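FMN-dependent nitronate monooxygenase (Shewanella oneidensis, PDB 5LSM) probably oxidises propionate 3-nitronate to 3-oxopropanoate with molecular oxygen, using flavin mononucleotide as cofactor, and so is likely to serve in detoxification. Local coordinates at residues A53-I58 against E119-F124; L142-K145 against K150-S153. All coordinates share one frame; numbering follows the deposited sequence.

Contact 1. Residues A53-I58 against E119-F124; sequences AELTAI and EVLAKF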
ATOM      1  N   ALA A  53      28.486 -21.325 -12.409  1.00 34.30           N
ATOM      2  CA  ALA A  53      27.749 -22.159 -13.364  1.00 35.81           C
ATOM      3  C   ALA A  53      26.645 -21.340 -14.027  1.00 39.25           C
ATOM      4  O   ALA A  53      26.531 -21.291 -15.243  1.00 41.51           O
ATOM      5  CB  ALA A  53      27.140 -23.374 -12.650  1.00 31.72           C
ATOM      6  N   GLU A  54      25.840 -20.684 -13.206  1.00 42.53           N
ATOM      7  CA  GLU A  54      24.635 -20.060 -13.691  1.00 44.72           C
ATOM      8  C   GLU A  54      24.963 -18.844 -14.562  1.00 42.79           C
ATOM      9  O   GLU A  54      24.303 -18.610 -15.569  1.00 44.45           O
ATOM     10  CB  GLU A  54      23.714 -19.703 -12.531  1.00 40.31           C
ATOM     11  CG  GLU A  54      22.253 -19.757 -12.912  1.00 49.47           C
ATOM     12  CD  GLU A  54      21.525 -20.959 -12.371  1.00 46.87           C
ATOM     13  OE1 GLU A  54      20.956 -21.700 -13.186  1.00 53.45           O
ATOM     14  OE2 GLU A  54      21.424 -21.102 -11.134  1.00 57.01           O
ATOM     15  N   LEU A  55      26.063 -18.165 -14.257  1.00 39.41           N
ATOM     16  CA  LEU A  55      26.513 -17.041 -15.080  1.00 39.52           C
ATOM     17  C   LEU A  55      27.107 -17.528 -16.379  1.00 42.53           C
ATOM     18  O   LEU A  55      26.987 -16.851 -17.402  1.00 37.96           O
ATOM     19  CB  LEU A  55      27.541 -16.166 -14.336  1.00 38.85           C
ATOM     20  CG  LEU A  55      26.932 -15.134 -13.378  1.00 41.32           C
ATOM     21  CD1 LEU A  55      27.943 -14.706 -12.333  1.00 44.36           C
ATOM     22  CD2 LEU A  55      26.400 -13.927 -14.140  1.00 40.72           C
ATOM     23  N   THR A  56      27.802 -18.667 -16.328  1.00 36.12           N
ATOM     24  CA  THR A  56      28.342 -19.268 -17.535  1.00 36.13           C
ATOM     25  C   THR A  56      27.184 -19.704 -18.464  1.00 34.13           C
ATOM     26  O   THR A  56      27.170 -19.369 -19.657  1.00 30.45           O
ATOM     27  CB  THR A  56      29.316 -20.439 -17.201  1.00 39.13           C
ATOM     28  OG1 THR A  56      30.523 -19.904 -16.640  1.00 41.47           O
ATOM     29  CG2 THR A  56      29.688 -21.235 -18.446  1.00 36.59           C
ATOM     30  N   ALA A  57      26.162 -20.333 -17.890  1.00 34.64           N
ATOM     31  CA  ALA A  57      24.958 -20.680 -18.646  1.00 36.21           C
ATOM     32  C   ALA A  57      24.261 -19.456 -19.263  1.00 35.49           C
ATOM     33  O   ALA A  57      23.783 -19.521 -20.393  1.00 38.86           O
ATOM     34  CB  ALA A  57      23.984 -21.463 -17.784  1.00 34.86           C
ATOM     35  N   ILE A  58      24.227 -18.334 -18.554  1.00 35.27           N
ATOM     36  CA  ILE A  58      23.644 -17.123 -19.136  1.00 33.95           C
ATOM     37  C   ILE A  58      24.461 -16.633 -20.332  1.00 37.64           C
ATOM     38  O   ILE A  58      23.903 -16.346 -21.396  1.00 44.66           O
ATOM     39  CB  ILE A  58      23.482 -16.001 -18.094  1.00 31.28           C
ATOM     40  CG1 ILE A  58      22.335 -16.348 -17.134  1.00 33.46           C
ATOM     41  CG2 ILE A  58      23.205 -14.661 -18.774  1.00 30.70           C
ATOM     42  CD1 ILE A  58      22.408 -15.631 -15.794  1.00 32.92           C
ATOM     43  N   GLU A 119      34.995 -12.051  -6.521  1.00 41.61           N
ATOM     44  CA  GLU A 119      36.046 -12.668  -7.319  1.00 45.82           C
ATOM     45  C   GLU A 119      35.445 -13.404  -8.513  1.00 46.43           C
ATOM     46  O   GLU A 119      35.956 -13.286  -9.627  1.00 60.43           O
ATOM     47  CB  GLU A 119      36.918 -13.607  -6.472  1.00 42.18           C
ATOM     48  N   VAL A 120      34.327 -14.100  -8.287  1.00 43.83           N
ATOM     49  CA  VAL A 120      33.555 -14.744  -9.363  1.00 42.09           C
ATOM     50  C   VAL A 120      32.918 -13.743 -10.345  1.00 44.13           C
ATOM     51  O   VAL A 120      33.012 -13.913 -11.553  1.00 47.58           O
ATOM     52  CB  VAL A 120      32.437 -15.638  -8.792  1.00 43.31           C
ATOM     53  CG1 VAL A 120      31.626 -16.266  -9.913  1.00 41.13           C
ATOM     54  CG2 VAL A 120      33.028 -16.719  -7.894  1.00 45.03           C
ATOM     55  N   LEU A 121      32.266 -12.710  -9.829  1.00 44.61           N
ATOM     56  CA  LEU A 121      31.639 -11.706 -10.683  1.00 45.28           C
ATOM     57  C   LEU A 121      32.655 -11.041 -11.606  1.00 42.18           C
ATOM     58  O   LEU A 121      32.333 -10.649 -12.733  1.00 36.59           O
ATOM     59  CB  LEU A 121      30.956 -10.625  -9.838  1.00 47.65           C
ATOM     60  CG  LEU A 121      29.509 -10.838  -9.390  1.00 53.60           C
ATOM     61  CD1 LEU A 121      28.895  -9.506  -8.958  1.00 51.52           C
ATOM     62  CD2 LEU A 121      28.670 -11.480 -10.491  1.00 58.40           C
ATOM     63  N   ALA A 122      33.870 -10.871 -11.114  1.00 43.94           N
ATOM     64  CA  ALA A 122      34.866 -10.090 -11.838  1.00 45.67           C
ATOM     65  C   ALA A 122      35.158 -10.713 -13.199  1.00 45.38           C
ATOM     66  O   ALA A 122      35.467 -10.004 -14.139  1.00 46.46           O
ATOM     67  CB  ALA A 122      36.138  -9.981 -11.022  1.00 43.52           C
ATOM     68  N   LYS A 123      35.067 -12.042 -13.291  1.00 51.26           N
ATOM     69  CA  LYS A 123      35.269 -12.756 -14.563  1.00 50.54           C
ATOM     70  C   LYS A 123      34.193 -12.413 -15.603  1.00 52.55           C
ATOM     71  O   LYS A 123      34.488 -12.303 -16.788  1.00 56.19           O
ATOM     72  CB  LYS A 123      35.305 -14.275 -14.329  1.00 52.04           C
ATOM     73  N   PHE A 124      32.958 -12.199 -15.152  1.00 53.45           N
ATOM     74  CA  PHE A 124      31.826 -12.005 -16.066  1.00 45.68           C
ATOM     75  C   PHE A 124      31.481 -10.541 -16.327  1.00 42.70           C
ATOM     76  O   PHE A 124      31.013 -10.212 -17.412  1.00 54.01           O
ATOM     77  CB  PHE A 124      30.593 -12.764 -15.557  1.00 41.60           C
ATOM     78  CG  PHE A 124      30.781 -14.249 -15.525  1.00 41.55           C
ATOM     79  CD1 PHE A 124      30.698 -14.996 -16.693  1.00 41.95           C
ATOM     80  CD2 PHE A 124      31.176 -14.881 -14.360  1.00 42.28           C
ATOM     81  CE1 PHE A 124      30.957 -16.353 -16.686  1.00 38.07           C
ATOM     82  CE2 PHE A 124      31.394 -16.248 -14.337  1.00 40.78           C
ATOM     83  CZ  PHE A 124      31.295 -16.983 -15.502  1.00 38.40           C
TER

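Contact 2. Residues L142-K145 against K150-S153; sequences LEIK and KVIS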
ATOM      1  N   LEU A 142      33.307   0.209  -5.137  1.00 46.17           N
ATOM      2  CA  LEU A 142      34.280   0.720  -6.111  1.00 44.06           C
ATOM      3  C   LEU A 142      34.789  -0.402  -7.010  1.00 36.53           C
ATOM      4  O   LEU A 142      34.909  -0.236  -8.234  1.00 38.05           O
ATOM      5  CB  LEU A 142      35.459   1.406  -5.420  1.00 45.45           C
ATOM      6  CG  LEU A 142      35.170   2.745  -4.729  1.00 50.30           C
ATOM      7  CD1 LEU A 142      36.440   3.264  -4.058  1.00 48.52           C
ATOM      8  CD2 LEU A 142      34.610   3.768  -5.710  1.00 46.33           C
ATOM      9  N   GLU A 143      35.012  -1.569  -6.431  1.00 28.84           N
ATOM     10  CA  GLU A 143      35.409  -2.713  -7.244  1.00 33.47           C
ATOM     11  C   GLU A 143      34.394  -2.983  -8.348  1.00 34.60           C
ATOM     12  O   GLU A 143      34.768  -3.153  -9.496  1.00 42.61           O
ATOM     13  CB  GLU A 143      35.601  -3.968  -6.396  1.00 34.21           C
ATOM     14  CG  GLU A 143      36.226  -5.117  -7.175  1.00 36.16           C
ATOM     15  CD  GLU A 143      36.168  -6.442  -6.449  1.00 42.63           C
ATOM     16  OE1 GLU A 143      35.603  -6.514  -5.327  1.00 48.95           O
ATOM     17  OE2 GLU A 143      36.730  -7.413  -6.998  1.00 55.17           O
ATOM     18  N   ILE A 144      33.115  -3.033  -7.981  1.00 34.70           N
ATOM     19  CA  ILE A 144      32.034  -3.267  -8.934  1.00 38.68           C
ATOM     20  C   ILE A 144      31.991  -2.199 -10.042  1.00 38.95           C
ATOM     21  O   ILE A 144      31.875  -2.528 -11.221  1.00 38.33           O
ATOM     22  CB  ILE A 144      30.647  -3.343  -8.224  1.00 34.07           C
ATOM     23  CG1 ILE A 144      30.539  -4.627  -7.407  1.00 35.85           C
ATOM     24  CG2 ILE A 144      29.508  -3.329  -9.237  1.00 30.86           C
ATOM     25  CD1 ILE A 144      29.532  -4.548  -6.284  1.00 36.30           C
ATOM     26  N   LYS A 145      32.056  -0.932  -9.663  1.00 37.48           N
ATOM     27  CA  LYS A 145      31.930   0.152 -10.645  1.00 40.18           C
ATOM     28  C   LYS A 145      33.047   0.058 -11.679  1.00 40.46           C
ATOM     29  O   LYS A 145      32.892   0.505 -12.800  1.00 37.57           O
ATOM     30  CB  LYS A 145      32.004   1.519  -9.963  1.00 37.37           C
ATOM     31  CG  LYS A 145      30.867   1.819  -9.000  1.00 44.32           C
ATOM     32  CD  LYS A 145      29.804   2.701  -9.633  1.00 51.75           C
ATOM     33  CE  LYS A 145      28.718   3.076  -8.630  1.00 51.66           C
ATOM     34  NZ  LYS A 145      29.025   4.359  -7.946  1.00 50.70           N
ATOM     35  N   LYS A 150      26.703  -0.960 -13.725  1.00 37.67           N
ATOM     36  CA  LYS A 150      25.835  -0.020 -13.035  1.00 38.15           C
ATOM     37  C   LYS A 150      25.359  -0.682 -11.776  1.00 32.80           C
ATOM     38  O   LYS A 150      25.094  -1.885 -11.761  1.00 34.60           O
ATOM     39  CB  LYS A 150      24.623   0.350 -13.897  1.00 40.20           C
ATOM     40  CG  LYS A 150      24.973   0.877 -15.266  1.00 39.88           C
ATOM     41  CD  LYS A 150      25.780   2.160 -15.182  1.00 43.72           C
ATOM     42  CE  LYS A 150      26.289   2.573 -16.560  1.00 44.55           C
ATOM     43  NZ  LYS A 150      27.187   1.516 -17.122  1.00 48.61           N
ATOM     44  N   VAL A 151      25.207   0.108 -10.730  1.00 32.26           N
ATOM     45  CA  VAL A 151      24.746  -0.405  -9.454  1.00 33.16           C
ATOM     46  C   VAL A 151      23.378   0.164  -9.119  1.00 32.59           C
ATOM     47  O   VAL A 151      23.199   1.392  -9.099  1.00 37.15           O
ATOM     48  CB  VAL A 151      25.732  -0.048  -8.340  1.00 32.28           C
ATOM     49  CG1 VAL A 151      25.130  -0.321  -6.971  1.00 37.09           C
ATOM     50  CG2 VAL A 151      27.022  -0.834  -8.513  1.00 37.81           C
ATOM     51  N   ILE A 152      22.439  -0.728  -8.810  1.00 29.52           N
ATOM     52  CA  ILE A 152      21.119  -0.336  -8.317  1.00 29.97           C
ATOM     53  C   ILE A 152      20.758  -1.021  -6.985  1.00 31.47           C
ATOM     54  O   ILE A 152      21.304  -2.077  -6.654  1.00 25.91           O
ATOM     55  CB  ILE A 152      20.022  -0.650  -9.350  1.00 28.18           C
ATOM     56  CG1 ILE A 152      19.870  -2.155  -9.541  1.00 25.32           C
ATOM     57  CG2 ILE A 152      20.335   0.004 -10.678  1.00 27.72           C
ATOM     58  CD1 ILE A 152      18.719  -2.520 -10.448  1.00 26.06           C
ATOM     59  N   SER A 153      19.842  -0.404  -6.226  1.00 30.23           N
ATOM     60  CA  SER A 153      19.397  -0.958  -4.941  1.00 30.96           C
ATOM     61  C   SER A 153      17.983  -0.532  -4.621  1.00 30.36           C
ATOM     62  O   SER A 153      17.419   0.330  -5.298  1.00 28.48           O
ATOM     63  CB  SER A 153      20.317  -0.548  -3.801  1.00 33.28           C
ATOM     64  OG  SER A 153      19.821  -1.044  -2.558  1.00 36.69           O
TER

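Contact 1. Residues A53-I58 against E119-F124
L55 sets its CB over one face of the F124 ring, the two side chains crossing obliquely. This CB sits over the ring centre, 3.7 Å from the centroid and 7° off the ring normal, a CH-pi contact. CD1 of L55 stays on the same side, over the rim of the ring at CD2 of F124 (3.8 Å). The same CD1 is 3.8 Å from CD2 of L121. The side chains of L55 and L121 cross at about a right angle. T56 meets the same ring differently. Its OG1 comes at the edge, near the ring plane, 3.2 Å from CZ of F124. That hydroxyl hydrogen-bonds to the backbone O of E52, one turn earlier in its own helix. F124 has CG anti to its carbonyl carbon (chi1 -64°), which sends the ring across to the other helix. With the ring cut back to an alanine here, CB of L55 is likely to lose its aromatic partner and a gap to open beside T56 and L55. The axes of 53-58 and 119-124 run nearly parallel, 10° apart, and approach to 10.7 Å. This suits two helices on the outside of a TIM barrel. Beneath them runs strand 66-71, whose V68 touches both L55 and L121; L55 also packs on L41 of strand 39-42.

Contact 2. Residues L142-K145 against K150-S153
In I144, CG2 stands anti to the backbone N and CG1 anti to the carbonyl carbon (chi1 -70°). In V151 the branches are set the other way: CG1 is anti to the backbone N (chi1 168°) and CG2 is anti to the carbonyl carbon. These settings bring the two CG2 methyls together, 3.6 Å apart. The two side chains meet at about a right angle, and both leave their backbones toward each other. The contact is apolar and buried. It lies in a beta-alpha-beta unit of the TIM barrel, made of strand 128-132, helix 138-145 and strand 150-155. I144 faces the sheet from the helix and also touches V129 and F131 of strand 128-132, so it spans both strands of the unit. K145 adds a looser edge. Its CB does not point straight at the strand, but the chain bends round and CE makes a loose contact, 4.3 Å from CG2 of V151. From CE the chain turns away from the valine, and NZ of K145 hydrogen-bonds to the backbone O of G168. The backbone N of V151 is taken up by OD2 of D170.

In the fold
Contact 1 lies within the outer helical layer of the barrel; contact 2 joins that layer to the strands inside it. Their centres lie 16 Å apart. Contact 1 joins two helices, 48-59 and 115-124, far apart in sequence. Contact 2 joins a helix to the strand that follows it after a short turn. Contact 1 is partly buried: L55 and L121 lie inside, while T56 is exposed. Contact 2 is smaller, with I144 and V151 both buried. An aromatic face and a hydroxyl at its edge mark the first, whereas methyls of two beta-branched side chains make the second. The two do not touch, but E143, beside I144, packs on A118 and K115 of helix 115-124. The side chain of V151 lies about 12 Å from the bound FMN and that of L121 about 13 Å.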